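Local atomic coordinates of positive phenol-degradative gene regulator (Ralstonia sp. E2, PDB entry 5FRV), a protein that probably activates transcription of phenol-degradation genes as an ATP- and DNA-binding regulator, the present chain being its zinc- and p-cresol-binding sensory part. Residues E127-D132 with H182-I187. Sequence-based numbering, arbitrary orientation.
Sequences EFLWED and HPHCRI. With ZN (zinc ion), chain C; PCR (p-cresol), chain D.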
ATOM      1  N   GLU A 127      11.097 -21.399 -10.459  1.00 36.77           N
ATOM      2  CA  GLU A 127      11.243 -21.601  -9.018  1.00 37.09           C
ATOM      3  C   GLU A 127      11.994 -20.409  -8.467  1.00 32.20           C
ATOM      4  O   GLU A 127      12.984 -19.978  -9.056  1.00 33.37           O
ATOM      5  CB  GLU A 127      12.019 -22.889  -8.686  1.00 43.89           C
ATOM      6  CG  GLU A 127      11.368 -24.205  -9.124  1.00 46.67           C
ATOM      7  CD  GLU A 127      12.204 -25.439  -8.732  1.00 57.94           C
ATOM      8  OE1 GLU A 127      13.328 -25.258  -8.202  1.00 57.95           O
ATOM      9  OE2 GLU A 127      11.737 -26.584  -8.967  1.00 53.81           O
ATOM     10  N   PHE A 128      11.536 -19.879  -7.339  1.00 33.03           N
ATOM     11  CA  PHE A 128      12.145 -18.680  -6.760  1.00 32.98           C
ATOM     12  C   PHE A 128      12.266 -18.763  -5.247  1.00 34.72           C
ATOM     13  O   PHE A 128      11.409 -19.355  -4.579  1.00 32.19           O
ATOM     14  CB  PHE A 128      11.332 -17.422  -7.111  1.00 32.58           C
ATOM     15  CG  PHE A 128      11.096 -17.240  -8.587  1.00 29.14           C
ATOM     16  CD1 PHE A 128      10.106 -17.951  -9.233  1.00 29.23           C
ATOM     17  CD2 PHE A 128      11.852 -16.342  -9.314  1.00 31.50           C
ATOM     18  CE1 PHE A 128       9.895 -17.795 -10.584  1.00 29.49           C
ATOM     19  CE2 PHE A 128      11.639 -16.183 -10.670  1.00 27.80           C
ATOM     20  CZ  PHE A 128      10.666 -16.907 -11.297  1.00 28.46           C
ATOM     21  N   LEU A 129      13.324 -18.133  -4.731  1.00 36.38           N
ATOM     22  CA  LEU A 129      13.519 -17.902  -3.301  1.00 33.74           C
ATOM     23  C   LEU A 129      12.986 -16.524  -2.897  1.00 35.86           C
ATOM     24  O   LEU A 129      13.207 -15.526  -3.598  1.00 33.61           O
ATOM     25  CB  LEU A 129      14.997 -18.001  -2.934  1.00 36.01           C
ATOM     26  CG  LEU A 129      15.337 -17.743  -1.461  1.00 43.96           C
ATOM     27  CD1 LEU A 129      14.827 -18.887  -0.579  1.00 44.90           C
ATOM     28  CD2 LEU A 129      16.833 -17.528  -1.249  1.00 47.37           C
ATOM     29  N   TRP A 130      12.293 -16.492  -1.766  1.00 31.32           N
ATOM     30  CA  TRP A 130      11.764 -15.267  -1.169  1.00 30.78           C
ATOM     31  C   TRP A 130      12.368 -15.012   0.212  1.00 35.67           C
ATOM     32  O   TRP A 130      12.039 -15.709   1.172  1.00 35.98           O
ATOM     33  CB  TRP A 130      10.246 -15.358  -1.036  1.00 29.22           C
ATOM     34  CG  TRP A 130       9.457 -14.969  -2.258  1.00 29.59           C
ATOM     35  CD1 TRP A 130       9.929 -14.384  -3.394  1.00 28.78           C
ATOM     36  CD2 TRP A 130       8.043 -15.137  -2.449  1.00 25.35           C
ATOM     37  NE1 TRP A 130       8.894 -14.173  -4.285  1.00 28.70           N
ATOM     38  CE2 TRP A 130       7.727 -14.627  -3.720  1.00 29.06           C
ATOM     39  CE3 TRP A 130       7.012 -15.649  -1.657  1.00 24.80           C
ATOM     40  CZ2 TRP A 130       6.429 -14.622  -4.215  1.00 23.00           C
ATOM     41  CZ3 TRP A 130       5.722 -15.669  -2.167  1.00 23.32           C
ATOM     42  CH2 TRP A 130       5.444 -15.146  -3.427  1.00 23.27           C
ATOM     43  N   GLU A 131      13.228 -14.007   0.328  1.00 33.47           N
ATOM     44  CA  GLU A 131      13.728 -13.628   1.652  1.00 38.63           C
ATOM     45  C   GLU A 131      13.117 -12.313   2.131  1.00 39.20           C
ATOM     46  O   GLU A 131      12.929 -11.386   1.342  1.00 35.95           O
ATOM     47  CB  GLU A 131      15.251 -13.539   1.625  1.00 40.72           C
ATOM     48  CG  GLU A 131      15.922 -14.879   1.306  1.00 41.97           C
ATOM     49  CD  GLU A 131      17.426 -14.757   1.116  1.00 52.65           C
ATOM     50  OE1 GLU A 131      17.857 -14.457  -0.022  1.00 55.63           O
ATOM     51  OE2 GLU A 131      18.177 -14.947   2.105  1.00 58.37           O
ATOM     52  N   ASP A 132      12.794 -12.259   3.421  1.00 39.96           N
ATOM     53  CA  ASP A 132      12.216 -11.070   4.068  1.00 41.30           C
ATOM     54  C   ASP A 132      10.841 -10.684   3.503  1.00 38.13           C
ATOM     55  O   ASP A 132      10.537  -9.493   3.360  1.00 37.46           O
ATOM     56  CB  ASP A 132      13.168  -9.874   3.949  1.00 41.07           C
ATOM     57  CG  ASP A 132      14.599 -10.231   4.308  1.00 50.11           C
ATOM     58  OD1 ASP A 132      14.870 -10.485   5.504  1.00 50.37           O
ATOM     59  OD2 ASP A 132      15.451 -10.271   3.389  1.00 53.28           O
ATOM     60  N   HIS A 182       9.161 -21.489   8.626  1.00 46.96           N
ATOM     61  CA  HIS A 182      10.319 -21.790   7.789  1.00 46.27           C
ATOM     62  C   HIS A 182      11.284 -20.611   7.752  1.00 47.67           C
ATOM     63  O   HIS A 182      10.889 -19.480   8.027  1.00 45.46           O
ATOM     64  CB  HIS A 182       9.867 -22.152   6.369  1.00 48.86           C
ATOM     65  CG  HIS A 182       8.961 -23.341   6.304  1.00 50.15           C
ATOM     66  ND1 HIS A 182       7.640 -23.247   5.925  1.00 50.26           N
ATOM     67  CD2 HIS A 182       9.192 -24.655   6.540  1.00 54.42           C
ATOM     68  CE1 HIS A 182       7.092 -24.449   5.940  1.00 54.74           C
ATOM     69  NE2 HIS A 182       8.012 -25.322   6.311  1.00 51.60           N
ATOM     70  N   PRO A 183      12.553 -20.865   7.401  1.00 47.82           N
ATOM     71  CA  PRO A 183      13.509 -19.753   7.370  1.00 49.56           C
ATOM     72  C   PRO A 183      13.222 -18.726   6.264  1.00 49.49           C
ATOM     73  O   PRO A 183      13.594 -17.563   6.389  1.00 50.14           O
ATOM     74  CB  PRO A 183      14.852 -20.456   7.133  1.00 51.70           C
ATOM     75  CG  PRO A 183      14.489 -21.726   6.426  1.00 52.48           C
ATOM     76  CD  PRO A 183      13.178 -22.146   7.030  1.00 50.99           C
ATOM     77  N   HIS A 184      12.563 -19.159   5.194  1.00 51.33           N
ATOM     78  CA  HIS A 184      12.281 -18.293   4.062  1.00 47.82           C
ATOM     79  C   HIS A 184      11.068 -18.838   3.329  1.00 47.89           C
ATOM     80  O   HIS A 184      10.512 -19.865   3.733  1.00 46.67           O
ATOM     81  CB  HIS A 184      13.498 -18.195   3.135  1.00 48.50           C
ATOM     82  CG  HIS A 184      14.126 -19.517   2.818  1.00 50.96           C
ATOM     83  ND1 HIS A 184      13.456 -20.523   2.154  1.00 56.82           N
ATOM     84  CD2 HIS A 184      15.366 -20.000   3.077  1.00 52.86           C
ATOM     85  CE1 HIS A 184      14.255 -21.567   2.015  1.00 54.41           C
ATOM     86  NE2 HIS A 184      15.420 -21.275   2.567  1.00 55.45           N
ATOM     87  N   CYS A 185      10.639 -18.146   2.275  1.00 44.58           N
ATOM     88  CA  CYS A 185       9.569 -18.654   1.421  1.00 39.54           C
ATOM     89  C   CYS A 185      10.203 -19.167   0.146  1.00 35.41           C
ATOM     90  O   CYS A 185      11.321 -18.788  -0.190  1.00 39.37           O
ATOM     91  CB  CYS A 185       8.519 -17.573   1.101  1.00 38.76           C
ATOM     92  SG  CYS A 185       7.725 -16.753   2.513  1.00 37.41           S
ATOM     93  N   ARG A 186       9.495 -20.036  -0.557  1.00 38.54           N
ATOM     94  CA  ARG A 186       9.983 -20.600  -1.809  1.00 38.06           C
ATOM     95  C   ARG A 186       8.796 -21.017  -2.659  1.00 36.16           C
ATOM     96  O   ARG A 186       7.858 -21.659  -2.178  1.00 34.21           O
ATOM     97  CB  ARG A 186      10.908 -21.778  -1.540  1.00 43.39           C
ATOM     98  CG  ARG A 186      11.377 -22.526  -2.751  1.00 41.46           C
ATOM     99  CD  ARG A 186      12.414 -23.558  -2.330  1.00 51.56           C
ATOM    100  NE  ARG A 186      12.620 -24.587  -3.344  1.00 57.23           N
ATOM    101  CZ  ARG A 186      11.882 -25.689  -3.439  1.00 57.26           C
ATOM    102  NH1 ARG A 186      10.883 -25.889  -2.586  1.00 52.56           N
ATOM    103  NH2 ARG A 186      12.137 -26.584  -4.389  1.00 58.72           N
ATOM    104  N   ILE A 187       8.832 -20.640  -3.932  1.00 36.88           N
ATOM    105  CA  ILE A 187       7.650 -20.742  -4.766  1.00 33.22           C
ATOM    106  C   ILE A 187       7.915 -21.479  -6.088  1.00 29.31           C
ATOM    107  O   ILE A 187       9.053 -21.603  -6.545  1.00 28.46           O
ATOM    108  CB  ILE A 187       7.065 -19.333  -5.083  1.00 30.48           C
ATOM    109  CG1 ILE A 187       7.889 -18.645  -6.179  1.00 28.22           C
ATOM    110  CG2 ILE A 187       6.991 -18.475  -3.800  1.00 29.93           C
ATOM    111  CD1 ILE A 187       7.416 -17.238  -6.549  1.00 28.62           C
TER
HETATM  112 ZN    ZN C1209       5.540 -16.900   2.383  1.00 33.12          ZN
HETATM  113  CB  PCR D1210       8.169 -13.774 -11.892  1.00 26.72           C
HETATM  114  CG  PCR D1210       8.191 -13.374 -10.432  1.00 27.73           C
HETATM  115  CD1 PCR D1210       7.736 -12.124 -10.048  1.00 30.46           C
HETATM  116  CE1 PCR D1210       7.773 -11.763  -8.713  1.00 25.14           C
HETATM  117  CD2 PCR D1210       8.680 -14.264  -9.486  1.00 27.82           C
HETATM  118  CE2 PCR D1210       8.721 -13.908  -8.157  1.00 26.90           C
HETATM  119  CZ  PCR D1210       8.266 -12.655  -7.772  1.00 29.92           C
HETATM  120  OH  PCR D1210       8.295 -12.280  -6.431  1.00 28.61           O
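Ile187 lays its side chain against the indole of Trp130. CB leaves the sheet on the face shared with Phe128, Trp130 and Cys185. CG2 lies over one face of the indole, 3.5 Å from CZ3 of Trp130 and close above the six-membered ring, a CH-pi contact. CG1, wedged between the backbone N and carbonyl carbon (chi1 78°), meets CB and CD1 of Phe128. The chain then extends to CD1, which packs 3.6 Å from CZ2 of Trp130 and also touches p-cresol. The indole is thus covered on one face while its NE1 donates a bent hydrogen bond to OH of p-cresol (2.9 Å, 145° at the hydrogen); ND1 of His102 is also hydrogen-bonded to the ligand. CD2 of p-cresol sits over the centre of the Phe128 ring, 3.7 Å from CE2 of Phe128. Phe128, Trp130, Cys185 and Ile187 belong to the two central strands, 123-131 and 185-191, of a four-stranded antiparallel sheet; the contact falls largely in the V4R domain. Phe128 pairs with Ile187 and Trp130 with Cys185, both hydrogen-bonded pairs; N of Ile187 reaches O of Phe128 at 3.0 Å. CB of Cys185 stands 3.5 Å from CB of Trp130, and SG of Cys185 binds zinc at 2.2 Å, a site completed by Cys151, Glu174 and Cys177. The same sheet face therefore lines the p-cresol pocket and supplies a metal ligand. On the other face, Leu129 lays CD1 over the His184 imidazole, 3.5 Å from ND1 of His184, in a second CH-pi contact; CG of Pro183 lies over the opposite face, toward the rim.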